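Local structure of putative adhesin (Bacteroides thetaiotaomicron, 4QDG) at residues Y295-N299 / D300-R304; N249-L252 / I253-L257; L115-P118 / R119-N122; P164-D167 / K168-E171; A28-F31 / A32-V35. The protein is a putative adhesin and lipoprotein of the FimB/Mfa2 family, and probably serves as a fimbrial anchor protein at the bacterial outer membrane. One frame throughout, in Å; residues are numbered along the deposited sequence.

Contact 1 (Y295-N299 / D300-R304)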
loop_
_atom_site.group_PDB
_atom_site.type_symbol
_atom_site.label_atom_id
_atom_site.label_comp_id
_atom_site.label_asym_id
_atom_site.label_seq_id
_atom_site.Cartn_x
_atom_site.Cartn_y
_atom_site.Cartn_z
ATOM N N TYR A 295 25.412 9.143 1.289
ATOM C CA TYR A 295 24.363 9.060 2.312
ATOM C C TYR A 295 23.070 9.647 1.810
ATOM O O TYR A 295 23.075 10.653 1.096
ATOM C CB TYR A 295 24.762 9.815 3.589
ATOM C CG TYR A 295 26.010 9.304 4.266
ATOM C CD1 TYR A 295 27.270 9.716 3.850
ATOM C CD2 TYR A 295 25.930 8.425 5.340
ATOM C CE1 TYR A 295 28.428 9.235 4.461
ATOM C CE2 TYR A 295 27.078 7.942 5.965
ATOM C CZ TYR A 295 28.328 8.357 5.529
ATOM O OH TYR A 295 29.454 7.880 6.159
ATOM N N ILE A 296 21.969 9.006 2.173
ATOM C CA ILE A 296 20.603 9.456 1.893
ATOM C C ILE A 296 19.811 9.425 3.215
ATOM O O ILE A 296 20.305 8.937 4.239
ATOM C CB ILE A 296 19.887 8.647 0.757
ATOM C CG1 ILE A 296 19.761 7.144 1.094
ATOM C CG2 ILE A 296 20.536 8.899 -0.632
ATOM C CD1 ILE A 296 18.668 6.391 0.302
ATOM N N LYS A 297 18.610 9.962 3.199
ATOM C CA LYS A 297 17.720 9.891 4.331
ATOM C C LYS A 297 16.538 9.059 3.951
ATOM O O LYS A 297 15.964 9.287 2.892
ATOM C CB LYS A 297 17.283 11.276 4.817
ATOM C CG LYS A 297 18.102 11.767 5.987
ATOM C CD LYS A 297 17.671 13.141 6.414
ATOM C CE LYS A 297 17.746 13.297 7.902
ATOM N NZ LYS A 297 18.008 14.703 8.288
ATOM N N ILE A 298 16.212 8.042 4.775
ATOM C CA ILE A 298 15.008 7.235 4.576
ATOM C C ILE A 298 14.188 7.407 5.831
ATOM O O ILE A 298 14.706 7.161 6.914
ATOM C CB ILE A 298 15.250 5.758 4.209
ATOM C CG1 ILE A 298 16.251 5.639 3.053
ATOM C CG2 ILE A 298 13.908 5.082 3.889
ATOM C CD1 ILE A 298 16.579 4.239 2.628
ATOM N N ASN A 299 12.931 7.872 5.697
ATOM C CA ASN A 299 12.006 8.103 6.813
ATOM C C ASN A 299 12.682 8.873 7.956
ATOM O O ASN A 299 12.543 8.524 9.124
ATOM C CB ASN A 299 11.375 6.778 7.298
ATOM C CG ASN A 299 10.533 6.119 6.227
ATOM O OD1 ASN A 299 10.308 6.678 5.168
ATOM N ND2 ASN A 299 10.086 4.914 6.445
ATOM N N ASP A 300 13.402 9.947 7.589
ATOM C CA ASP A 300 14.127 10.883 8.468
ATOM C C ASP A 300 15.355 10.222 9.131
ATOM O O ASP A 300 15.939 10.799 10.032
ATOM C CB ASP A 300 13.176 11.500 9.523
ATOM C CG ASP A 300 13.625 12.855 10.075
ATOM O OD1 ASP A 300 14.042 13.730 9.261
ATOM O OD2 ASP A 300 13.529 13.055 11.314
ATOM N N TRP A 301 15.780 9.051 8.664
ATOM C CA TRP A 301 16.947 8.399 9.249
ATOM C C TRP A 301 18.085 8.365 8.200
ATOM O O TRP A 301 17.853 7.962 7.068
ATOM C CB TRP A 301 16.564 7.005 9.776
ATOM C CG TRP A 301 17.721 6.203 10.266
ATOM C CD1 TRP A 301 18.425 5.258 9.572
ATOM C CD2 TRP A 301 18.370 6.342 11.532
ATOM N NE1 TRP A 301 19.470 4.792 10.338
ATOM C CE2 TRP A 301 19.459 5.438 11.549
ATOM C CE3 TRP A 301 18.107 7.114 12.680
ATOM C CZ2 TRP A 301 20.300 5.301 12.663
ATOM C CZ3 TRP A 301 18.947 6.989 13.779
ATOM C CH2 TRP A 301 20.017 6.079 13.774
ATOM N N THR A 302 19.288 8.835 8.568
ATOM C CA THR A 302 20.436 8.883 7.654
ATOM C C THR A 302 21.015 7.474 7.445
ATOM O O THR A 302 21.381 6.787 8.399
ATOM C CB THR A 302 21.496 9.879 8.140
ATOM O OG1 THR A 302 20.877 11.159 8.239
ATOM C CG2 THR A 302 22.664 9.997 7.171
ATOM N N VAL A 303 21.069 7.051 6.178
ATOM C CA VAL A 303 21.559 5.736 5.773
ATOM C C VAL A 303 22.776 5.879 4.835
ATOM O O VAL A 303 22.721 6.637 3.863
ATOM C CB VAL A 303 20.415 4.934 5.091
ATOM C CG1 VAL A 303 20.934 3.660 4.440
ATOM C CG2 VAL A 303 19.297 4.612 6.070
ATOM N N ARG A 304 23.854 5.128 5.125
ATOM C CA ARG A 304 25.032 5.033 4.279
ATOM C C ARG A 304 24.734 4.035 3.158
ATOM O O ARG A 304 24.285 2.932 3.448
ATOM C CB ARG A 304 26.248 4.598 5.103
ATOM C CG ARG A 304 27.514 4.516 4.269
ATOM C CD ARG A 304 28.711 4.350 5.142
ATOM N NE ARG A 304 29.859 3.864 4.388
ATOM C CZ ARG A 304 30.388 2.657 4.554
ATOM N NH1 ARG A 304 29.882 1.817 5.456
ATOM N NH2 ARG A 304 31.454 2.293 3.853
#
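Ile296 and Val303 face each other as a hydrogen-bonded pair of a two-residue antiparallel hairpin, giving two nearly straight backbone bonds: Ile296 N to Val303 O is 3.0 Å and Val303 N to Ile296 O is 2.8 Å. Ile298 and Trp301 form the second such pair and close a type I' turn through Asn299 and Asp300, both of which have positive phi. The return bond from Trp301 N to Ile298 O, 2.8 Å, arrives well above the carbonyl plane.

Side-chain packing divides between the two faces. On that of Tyr295, Lys297, Thr302 and Arg304, the phenol crosses the extended arginine: Tyr295 CE2 lies 3.6 Å from Arg304 CB, and ring and guanidinium planes are 44° apart. The ring gets there because Tyr295 CG is anti to the carbonyl carbon (chi1 -61°). Beside it, Lys297 CG rests 3.6 Å from Thr302 OG1. On the other face Ile298 CD1 meets Val303 CG2 at 4.4 Å, a looser touch.

Lys297 NZ and Asp300 OD1 are opposite charges 4.2 Å apart, beyond a salt bridge, so any attraction is probably modest.

Strand 295-298 pairs on its other side with strand 278-285, where Asn299 OD1 accepts from Ser280 N. Helix 252-263 packs against Trp301 and Val303, and its Asp262 takes the indole N-H of Trp301.

Contact 2 (N249-L252 / I253-L257); sequences NIPL and INYLL
Ile250 has CG1 between its backbone N and carbonyl carbon (chi1 59°), which turns this branch toward the Tyr255 ring, and chi2 (145°) sets its CD1 methyl over one face. CD1 stands 4.0 Å from the centroid of the Tyr255 ring and 26° off the normal, a CH-pi contact, and is displaced toward the rim: its nearest ring atom is Tyr255 CG, at 3.6 Å from Ile250 CD1. The other branch, Ile250 CG2, touches the far end of the ring, 3.7 Å from Tyr255 CZ, so the isoleucine spans the phenol from CG to CZ and the two side chains cross at about a right angle.

Pro251 works from a different direction. Its CD lies 3.7 Å from Tyr255 CE1, while its carbonyl oxygen comes to the ring edge near the ring plane, 3.4 Å from Tyr255 CD1. Pro251 occupies the N-cap position of helix 252-263, and the same oxygen accepts from Tyr255 N at 3.3 Å, a long bond running nearly along the C=O axis. The next helical bond, Leu256 N to Leu252 O, is shorter at 3.1 Å.

Chemically, the junction of strand and helix combines apolar contact of Ile250 and Pro251 with the Tyr255 ring and two backbone bonds. Met281 of strand 278-285 and Trp291 also touch both Ile250 and Tyr255, enclosing the pair in a largely apolar setting. The bond to the Pro251 carbonyl ties the first helical turn to the strand end, while that to Leu252 continues the helix.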
loop_
_atom_site.group_PDB
_atom_site.type_symbol
_atom_site.label_atom_id
_atom_site.label_comp_id
_atom_site.label_asym_id
_atom_site.label_seq_id
_atom_site.Cartn_x
_atom_site.Cartn_y
_atom_site.Cartn_z
ATOM N N ASN A 249 18.782 6.112 -10.333
ATOM C CA ASN A 249 18.206 4.911 -10.910
ATOM C C ASN A 249 18.596 3.775 -10.006
ATOM O O ASN A 249 19.663 3.169 -10.167
ATOM C CB ASN A 249 18.632 4.667 -12.361
ATOM C CG ASN A 249 17.947 3.469 -12.981
ATOM O OD1 ASN A 249 16.731 3.316 -12.925
ATOM N ND2 ASN A 249 18.709 2.621 -13.629
ATOM N N ILE A 250 17.739 3.507 -9.024
ATOM C CA ILE A 250 18.073 2.555 -7.979
ATOM C C ILE A 250 17.052 1.448 -7.814
ATOM O O ILE A 250 15.866 1.660 -8.085
ATOM C CB ILE A 250 18.195 3.345 -6.624
ATOM C CG1 ILE A 250 16.869 4.087 -6.263
ATOM C CG2 ILE A 250 19.398 4.302 -6.622
ATOM C CD1 ILE A 250 16.537 4.156 -4.856
ATOM N N PRO A 251 17.476 0.288 -7.259
ATOM C CA PRO A 251 16.485 -0.727 -6.882
ATOM C C PRO A 251 15.847 -0.256 -5.563
ATOM O O PRO A 251 16.448 -0.341 -4.485
ATOM C CB PRO A 251 17.310 -2.023 -6.773
ATOM C CG PRO A 251 18.744 -1.585 -6.654
ATOM C CD PRO A 251 18.850 -0.115 -6.856
ATOM N N LEU A 252 14.651 0.326 -5.692
ATOM C CA LEU A 252 13.855 0.930 -4.636
ATOM C C LEU A 252 13.720 0.059 -3.358
ATOM O O LEU A 252 13.887 0.593 -2.265
ATOM C CB LEU A 252 12.448 1.280 -5.184
ATOM C CG LEU A 252 11.387 1.817 -4.195
ATOM C CD1 LEU A 252 11.818 3.147 -3.535
ATOM C CD2 LEU A 252 10.092 2.033 -4.901
ATOM N N ILE A 253 13.425 -1.242 -3.496
ATOM C CA ILE A 253 13.181 -2.139 -2.367
ATOM C C ILE A 253 14.472 -2.363 -1.542
ATOM O O ILE A 253 14.438 -2.253 -0.303
ATOM C CB ILE A 253 12.500 -3.446 -2.822
ATOM C CG1 ILE A 253 11.078 -3.104 -3.303
ATOM C CG2 ILE A 253 12.475 -4.471 -1.691
ATOM C CD1 ILE A 253 10.117 -4.103 -3.268
ATOM N N ASN A 254 15.594 -2.564 -2.224
ATOM C CA ASN A 254 16.915 -2.712 -1.613
ATOM C C ASN A 254 17.305 -1.500 -0.777
ATOM O O ASN A 254 17.859 -1.666 0.305
ATOM C CB ASN A 254 17.982 -2.926 -2.690
ATOM C CG ASN A 254 17.884 -4.247 -3.407
ATOM O OD1 ASN A 254 16.880 -4.968 -3.347
ATOM N ND2 ASN A 254 18.908 -4.558 -4.164
ATOM N N TYR A 255 16.998 -0.295 -1.277
ATOM C CA TYR A 255 17.310 0.968 -0.611
ATOM C C TYR A 255 16.440 1.112 0.622
ATOM O O TYR A 255 16.986 1.400 1.663
ATOM C CB TYR A 255 17.166 2.159 -1.590
ATOM C CG TYR A 255 18.451 2.444 -2.335
ATOM C CD1 TYR A 255 18.963 1.532 -3.259
ATOM C CD2 TYR A 255 19.219 3.566 -2.034
ATOM C CE1 TYR A 255 20.186 1.750 -3.894
ATOM C CE2 TYR A 255 20.462 3.773 -2.631
ATOM C CZ TYR A 255 20.931 2.875 -3.582
ATOM O OH TYR A 255 22.129 3.108 -4.218
ATOM N N LEU A 256 15.153 0.738 0.559
ATOM C CA LEU A 256 14.273 0.845 1.743
ATOM C C LEU A 256 14.671 -0.149 2.823
ATOM O O LEU A 256 14.549 0.150 4.003
ATOM C CB LEU A 256 12.773 0.661 1.408
ATOM C CG LEU A 256 12.163 1.584 0.361
ATOM C CD1 LEU A 256 10.747 1.156 0.060
ATOM C CD2 LEU A 256 12.213 3.033 0.794
ATOM N N LEU A 257 15.135 -1.333 2.403
ATOM C CA LEU A 257 15.555 -2.383 3.314
ATOM C C LEU A 257 16.880 -1.987 3.994
ATOM O O LEU A 257 17.193 -2.587 5.010
ATOM C CB LEU A 257 15.652 -3.753 2.590
ATOM C CG LEU A 257 14.320 -4.403 2.125
ATOM C CD1 LEU A 257 14.582 -5.681 1.317
ATOM C CD2 LEU A 257 13.367 -4.686 3.296
#

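Contact 3 (L115-P118 / R119-N122)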
loop_
_atom_site.group_PDB
_atom_site.type_symbol
_atom_site.label_atom_id
_atom_site.label_comp_id
_atom_site.label_asym_id
_atom_site.label_seq_id
_atom_site.Cartn_x
_atom_site.Cartn_y
_atom_site.Cartn_z
ATOM N N LEU A 115 -3.131 5.349 -13.328
ATOM C CA LEU A 115 -1.725 5.611 -13.628
ATOM C C LEU A 115 -1.558 6.931 -14.371
ATOM O O LEU A 115 -0.564 7.634 -14.143
ATOM C CB LEU A 115 -1.085 4.472 -14.443
ATOM C CG LEU A 115 -1.001 3.071 -13.782
ATOM C CD1 LEU A 115 -0.595 2.021 -14.794
ATOM C CD2 LEU A 115 -0.054 3.037 -12.569
ATOM N N THR A 116 -2.539 7.284 -15.225
ATOM C CA THR A 116 -2.470 8.456 -16.088
ATOM C C THR A 116 -3.365 9.645 -15.682
ATOM O O THR A 116 -2.966 10.783 -15.963
ATOM C CB THR A 116 -2.787 8.054 -17.524
ATOM O OG1 THR A 116 -3.926 7.196 -17.549
ATOM C CG2 THR A 116 -1.588 7.371 -18.213
ATOM N N ASN A 117 -4.580 9.414 -15.107
ATOM C CA ASN A 117 -5.438 10.541 -14.754
ATOM C C ASN A 117 -4.845 11.279 -13.516
ATOM O O ASN A 117 -4.794 10.688 -12.446
ATOM C CB ASN A 117 -6.887 10.108 -14.526
ATOM C CG ASN A 117 -7.844 11.266 -14.283
ATOM O OD1 ASN A 117 -7.478 12.326 -13.745
ATOM N ND2 ASN A 117 -9.095 11.097 -14.677
ATOM N N PRO A 118 -4.402 12.560 -13.647
ATOM C CA PRO A 118 -3.761 13.253 -12.505
ATOM C C PRO A 118 -4.610 13.334 -11.248
ATOM O O PRO A 118 -4.071 13.337 -10.151
ATOM C CB PRO A 118 -3.502 14.660 -13.055
ATOM C CG PRO A 118 -3.375 14.459 -14.533
ATOM C CD PRO A 118 -4.384 13.414 -14.858
ATOM N N ARG A 119 -5.935 13.367 -11.416
ATOM C CA ARG A 119 -6.926 13.439 -10.354
ATOM C C ARG A 119 -7.134 12.066 -9.694
ATOM O O ARG A 119 -7.727 12.005 -8.618
ATOM C CB ARG A 119 -8.241 14.010 -10.926
ATOM C CG ARG A 119 -8.065 15.486 -11.305
ATOM C CD ARG A 119 -8.987 16.019 -12.371
ATOM N NE ARG A 119 -8.920 15.346 -13.676
ATOM C CZ ARG A 119 -8.045 15.599 -14.646
ATOM N NH1 ARG A 119 -7.033 16.438 -14.438
ATOM N NH2 ARG A 119 -8.137 14.967 -15.811
ATOM N N ARG A 120 -6.601 10.972 -10.297
ATOM C CA ARG A 120 -6.731 9.606 -9.758
ATOM C C ARG A 120 -5.360 8.959 -9.404
ATOM O O ARG A 120 -5.351 7.845 -8.887
ATOM C CB ARG A 120 -7.483 8.699 -10.757
ATOM C CG ARG A 120 -8.895 9.190 -11.106
ATOM C CD ARG A 120 -9.736 8.091 -11.703
ATOM N NE ARG A 120 -9.955 7.031 -10.723
ATOM C CZ ARG A 120 -10.361 5.803 -11.011
ATOM N NH1 ARG A 120 -10.610 5.454 -12.267
ATOM N NH2 ARG A 120 -10.519 4.909 -10.043
ATOM N N LYS A 121 -4.226 9.654 -9.648
ATOM C CA LYS A 121 -2.890 9.096 -9.390
ATOM C C LYS A 121 -2.656 8.769 -7.915
ATOM O O LYS A 121 -2.019 7.751 -7.617
ATOM C CB LYS A 121 -1.764 9.988 -9.927
ATOM C CG LYS A 121 -1.648 9.975 -11.449
ATOM C CD LYS A 121 -0.386 10.683 -11.896
ATOM C CE LYS A 121 -0.389 10.974 -13.357
ATOM N NZ LYS A 121 0.597 12.041 -13.684
ATOM N N ASN A 122 -3.186 9.596 -6.998
ATOM C CA ASN A 122 -3.051 9.342 -5.564
ATOM C C ASN A 122 -4.056 8.230 -5.218
ATOM O O ASN A 122 -5.265 8.480 -5.169
ATOM C CB ASN A 122 -3.275 10.632 -4.751
ATOM C CG ASN A 122 -2.993 10.484 -3.288
ATOM O OD1 ASN A 122 -2.474 9.470 -2.827
ATOM N ND2 ASN A 122 -3.274 11.518 -2.530
HETATM O O HOH W 1 0.167 10.988 -16.658
HETATM O O HOH W 2 -4.449 12.130 -7.611
#
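Asn117, Pro118 and Lys121 lose the most surface here, and the first of them organises the turn through both its oxygens. With CG anti to the backbone N (chi1 -175°), Asn117 swings its amide forward so that OD1 accepts from Arg119 N at 3.0 Å, an Asx-turn bond whose donor is tilted 27° from the amide plane. The main-chain oxygen of Asn117 receives Arg120 N at 2.8 Å from well above the carbonyl plane.

Asn117 OD1 also sits over one face of the Arg119 guanidinium, 3.3 Å from Arg119 NE. The angle there is too poor for a hydrogen bond, and the amide and guanidinium planes stand 63° apart. Pro118 runs alongside the same arginine, which folds back through its bend at chi3. A water accepts a hydrogen bond from Asn122 N and donates one to Pro118 O, 2.8 Å away, bridging the turn.

Lys121 reaches back with its chain extended beyond CG, laying CE 3.4 Å from Leu115 O. Its ammonium bonds to Thr196 OG1 and, weakly, to a water that donates to Thr116 O.

This surface turn leads from the short helix 113-116 toward strand 127-137. Leu115 packs on Val193 and Tyr195 of strand 193-195, Lys121 touches Trp198, and Arg120 folds against the helix to form a salt bridge with Asp111.

Contact 4 (P164-D167 / K168-E171)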
loop_
_atom_site.group_PDB
_atom_site.type_symbol
_atom_site.label_atom_id
_atom_site.label_comp_id
_atom_site.label_asym_id
_atom_site.label_seq_id
_atom_site.Cartn_x
_atom_site.Cartn_y
_atom_site.Cartn_z
ATOM N N PRO A 164 19.055 26.268 -3.970
ATOM C CA PRO A 164 17.764 25.641 -4.326
ATOM C C PRO A 164 17.837 24.514 -5.373
ATOM O O PRO A 164 18.845 24.334 -6.058
ATOM C CB PRO A 164 16.917 26.818 -4.816
ATOM C CG PRO A 164 17.893 27.881 -5.172
ATOM C CD PRO A 164 19.066 27.715 -4.283
ATOM N N VAL A 165 16.781 23.680 -5.398
ATOM C CA VAL A 165 16.564 22.610 -6.373
ATOM C C VAL A 165 15.195 22.885 -6.995
ATOM O O VAL A 165 14.208 23.002 -6.272
ATOM C CB VAL A 165 16.703 21.157 -5.856
ATOM C CG1 VAL A 165 16.500 20.164 -7.002
ATOM C CG2 VAL A 165 18.058 20.926 -5.214
ATOM N N ASP A 166 15.161 23.080 -8.325
ATOM C CA ASP A 166 13.911 23.334 -9.042
ATOM C C ASP A 166 13.329 22.005 -9.460
ATOM O O ASP A 166 13.930 21.308 -10.276
ATOM C CB ASP A 166 14.164 24.256 -10.245
ATOM C CG ASP A 166 12.951 24.558 -11.111
ATOM O OD1 ASP A 166 11.818 24.237 -10.686
ATOM O OD2 ASP A 166 13.132 25.162 -12.191
ATOM N N ASP A 167 12.165 21.651 -8.899
ATOM C CA ASP A 167 11.477 20.389 -9.182
ATOM C C ASP A 167 11.122 20.230 -10.658
ATOM O O ASP A 167 11.073 19.106 -11.151
ATOM C CB ASP A 167 10.192 20.283 -8.351
ATOM C CG ASP A 167 9.136 21.291 -8.756
ATOM O OD1 ASP A 167 9.342 22.486 -8.503
ATOM O OD2 ASP A 167 8.137 20.885 -9.389
ATOM N N LYS A 168 10.862 21.356 -11.346
ATOM C CA LYS A 168 10.445 21.412 -12.744
ATOM C C LYS A 168 11.556 20.950 -13.684
ATOM O O LYS A 168 11.287 20.660 -14.850
ATOM C CB LYS A 168 9.983 22.829 -13.119
ATOM C CG LYS A 168 8.727 23.293 -12.372
ATOM C CD LYS A 168 8.356 24.745 -12.744
ATOM C CE LYS A 168 8.903 25.749 -11.767
ATOM N NZ LYS A 168 10.279 26.179 -12.113
ATOM N N LYS A 169 12.795 20.862 -13.183
ATOM C CA LYS A 169 13.921 20.402 -13.980
ATOM C C LYS A 169 13.981 18.864 -14.044
ATOM O O LYS A 169 14.808 18.328 -14.774
ATOM C CB LYS A 169 15.232 20.961 -13.380
ATOM C CG LYS A 169 15.448 22.450 -13.637
ATOM C CD LYS A 169 16.800 22.863 -13.115
ATOM C CE LYS A 169 17.288 24.119 -13.780
ATOM N NZ LYS A 169 18.506 24.634 -13.103
ATOM N N PHE A 170 13.110 18.161 -13.273
ATOM C CA PHE A 170 13.156 16.710 -13.108
ATOM C C PHE A 170 11.860 15.972 -13.282
ATOM O O PHE A 170 10.788 16.469 -12.956
ATOM C CB PHE A 170 13.673 16.363 -11.702
ATOM C CG PHE A 170 15.028 16.943 -11.396
ATOM C CD1 PHE A 170 16.188 16.296 -11.806
ATOM C CD2 PHE A 170 15.148 18.132 -10.679
ATOM C CE1 PHE A 170 17.440 16.805 -11.479
ATOM C CE2 PHE A 170 16.404 18.660 -10.389
ATOM C CZ PHE A 170 17.541 17.992 -10.784
ATOM N N GLU A 171 12.002 14.743 -13.754
ATOM C CA GLU A 171 10.964 13.750 -13.946
ATOM C C GLU A 171 11.249 12.640 -12.953
ATOM O O GLU A 171 12.407 12.214 -12.806
ATOM C CB GLU A 171 10.962 13.226 -15.385
ATOM C CG GLU A 171 10.246 14.137 -16.357
ATOM C CD GLU A 171 10.221 13.691 -17.812
ATOM O OE1 GLU A 171 10.923 12.714 -18.171
ATOM O OE2 GLU A 171 9.503 14.347 -18.603
#
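Asp166 and Lys168 are joined by a salt bridge that doubles back over a single turn of 3-10 geometry. Lys168 NZ is 2.9 Å from Asp166 OD1, which it meets on the syn side, 23° out of the carboxylate plane; a second, weak bond goes to Asp166 OD2. The lysine closes this small ring by bending at chi3 (-95°) and chi4 (87°), which curls its end back toward the aspartate.

Among the neutral donors, Lys168 N bonds to the same OD1 of Asp166 at 3.1 Å. It comes from the opposite face of the carboxylate plane to NZ, so this oxygen is gripped from both faces by one residue, and the negative charge is probably stabilised. Two further backbone bonds, each spanning three residues, trace the turn: Lys169 N to Asp166 O at 3.2 Å and Phe170 N to Asp167 O at 3.1 Å. In both, the donor lies above the carbonyl plane.

The closest apolar side-chain contact is between Val165 and Phe170, whose side chains cross at about a right angle with Val165 CG1 3.7 Å from Phe170 CE2. The Asp166 carbonyl oxygen approaches the ring at its edge, 3.4 Å from Phe170 CD2.

The turn links strand 140-159 to strand 170-176. Val165 packs on Leu157 and on Ala217 of strand 213-223, while Phe170 reaches Leu157 and also Val238 of strand 235-240, one of the two partners of strand 170-176.

Contact 5 (A28-F31 / A32-V35); sequences ANAF and AKKV
Phe31 and Val35, one helical turn apart, pack tightly. Val35 CB lies over one face of the phenyl ring, 3.8 Å from the Phe31 ring centroid and 20° off its normal, a CH-pi contact. Both methyls lie on that same side: Val35 CG1 is 3.7 Å from Phe31 CZ, and Val35 CG2 is 3.7 Å from Phe31 CD2. With Phe31 CG anti to the backbone N (chi1 -175°), the ring lies alongside this turn, and the nearly straight bond from Val35 N to Phe31 O, 2.8 Å, holds the valine against it. Phe19 and Leu60 also touch the ring, and Tyr127 touches the valine.

Helix 31-34 starts here: Ala30 is the N-cap, and Asn29 OD1 accepts from Phe31 N at 3.1 Å, forming an Asx turn whose donor stands well above the amide plane.

The lysine side is looser and exposed. Lys34 N bonds to Ala30 O at 2.9 Å, bent to 131°, and the bond from Lys33 N to the same oxygen is weak. Only aliphatic carbons of the lysines touch the alanine methyl, Lys33 CE coming within 3.9 Å of Ala30 CB. A water accepts from Ala32 N and donates weakly to Asn29 O.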
loop_
_atom_site.group_PDB
_atom_site.type_symbol
_atom_site.label_atom_id
_atom_site.label_comp_id
_atom_site.label_asym_id
_atom_site.label_seq_id
_atom_site.Cartn_x
_atom_site.Cartn_y
_atom_site.Cartn_z
ATOM N N ALA A 28 -0.879 -0.738 16.260
ATOM C CA ALA A 28 -2.136 -0.323 16.845
ATOM C C ALA A 28 -3.235 -0.204 15.795
ATOM O O ALA A 28 -2.995 0.283 14.691
ATOM C CB ALA A 28 -1.949 1.010 17.580
ATOM N N ASN A 29 -4.458 -0.623 16.171
ATOM C CA ASN A 29 -5.630 -0.631 15.301
ATOM C C ASN A 29 -6.008 0.766 14.814
ATOM O O ASN A 29 -6.210 1.685 15.602
ATOM C CB ASN A 29 -6.831 -1.310 15.974
ATOM C CG ASN A 29 -8.005 -1.539 15.046
ATOM O OD1 ASN A 29 -7.849 -1.693 13.820
ATOM N ND2 ASN A 29 -9.212 -1.552 15.620
ATOM N N ALA A 30 -6.088 0.905 13.486
ATOM C CA ALA A 30 -6.433 2.140 12.809
ATOM C C ALA A 30 -7.544 1.891 11.802
ATOM O O ALA A 30 -7.778 2.746 10.927
ATOM C CB ALA A 30 -5.199 2.699 12.114
ATOM N N PHE A 31 -8.236 0.724 11.913
ATOM C CA PHE A 31 -9.318 0.342 11.005
ATOM C C PHE A 31 -10.381 1.441 10.901
ATOM O O PHE A 31 -10.722 1.827 9.792
ATOM C CB PHE A 31 -10.001 -0.987 11.433
ATOM C CG PHE A 31 -11.036 -1.461 10.428
ATOM C CD1 PHE A 31 -12.359 -1.032 10.507
ATOM C CD2 PHE A 31 -10.676 -2.284 9.370
ATOM C CE1 PHE A 31 -13.301 -1.424 9.543
ATOM C CE2 PHE A 31 -11.631 -2.705 8.430
ATOM C CZ PHE A 31 -12.933 -2.275 8.527
ATOM N N ALA A 32 -10.904 1.927 12.059
ATOM C CA ALA A 32 -11.964 2.934 12.154
ATOM C C ALA A 32 -11.603 4.234 11.438
ATOM O O ALA A 32 -12.473 4.839 10.819
ATOM C CB ALA A 32 -12.303 3.221 13.613
ATOM N N LYS A 33 -10.339 4.642 11.480
ATOM C CA LYS A 33 -9.955 5.886 10.825
ATOM C C LYS A 33 -9.460 5.682 9.399
ATOM O O LYS A 33 -9.473 6.647 8.632
ATOM C CB LYS A 33 -8.921 6.694 11.643
ATOM C CG LYS A 33 -7.800 5.899 12.290
ATOM C CD LYS A 33 -7.034 6.763 13.306
ATOM C CE LYS A 33 -6.004 5.978 14.099
ATOM N NZ LYS A 33 -5.104 6.866 14.890
ATOM N N LYS A 34 -9.087 4.445 9.005
ATOM C CA LYS A 34 -8.540 4.249 7.658
ATOM C C LYS A 34 -9.442 3.502 6.690
ATOM O O LYS A 34 -9.371 3.807 5.509
ATOM C CB LYS A 34 -7.161 3.551 7.714
ATOM C CG LYS A 34 -6.073 4.303 8.530
ATOM C CD LYS A 34 -5.908 5.775 8.158
ATOM C CE LYS A 34 -4.632 6.113 7.432
ATOM N NZ LYS A 34 -4.894 6.829 6.147
ATOM N N VAL A 35 -10.278 2.539 7.139
ATOM C CA VAL A 35 -11.093 1.745 6.194
ATOM C C VAL A 35 -12.530 2.235 6.178
ATOM O O VAL A 35 -13.279 1.977 7.115
ATOM C CB VAL A 35 -10.996 0.219 6.459
ATOM C CG1 VAL A 35 -11.768 -0.570 5.401
ATOM C CG2 VAL A 35 -9.540 -0.237 6.512
HETATM O O HOH W 3 -9.475 1.898 14.608
#

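How the contacts relate
Contacts 1 and 2 are the sole pair here that touch: Ile296 CD1 packs 3.7 Å from Tyr255 CD2, and Ile298 CG2 lies 4.1 Å from Leu256 CD2, so the hairpin leans on the helix start. Both approach the magnesium site of Asn151, Leu273 and Glu276, the side chain of Leu256 being about 8 Å and that of Asn299 about 9 Å from a magnesium ion. Contacts 3 and 5 approach the other site, formed by Asp36, Cys37, Cys86 and His124; the side chains of Val35 and Arg120 are about 7 Å and about 11 Å from a magnesium ion. Contact 4 is remote from both sites, but it reaches the same four-stranded sheet as contact 2.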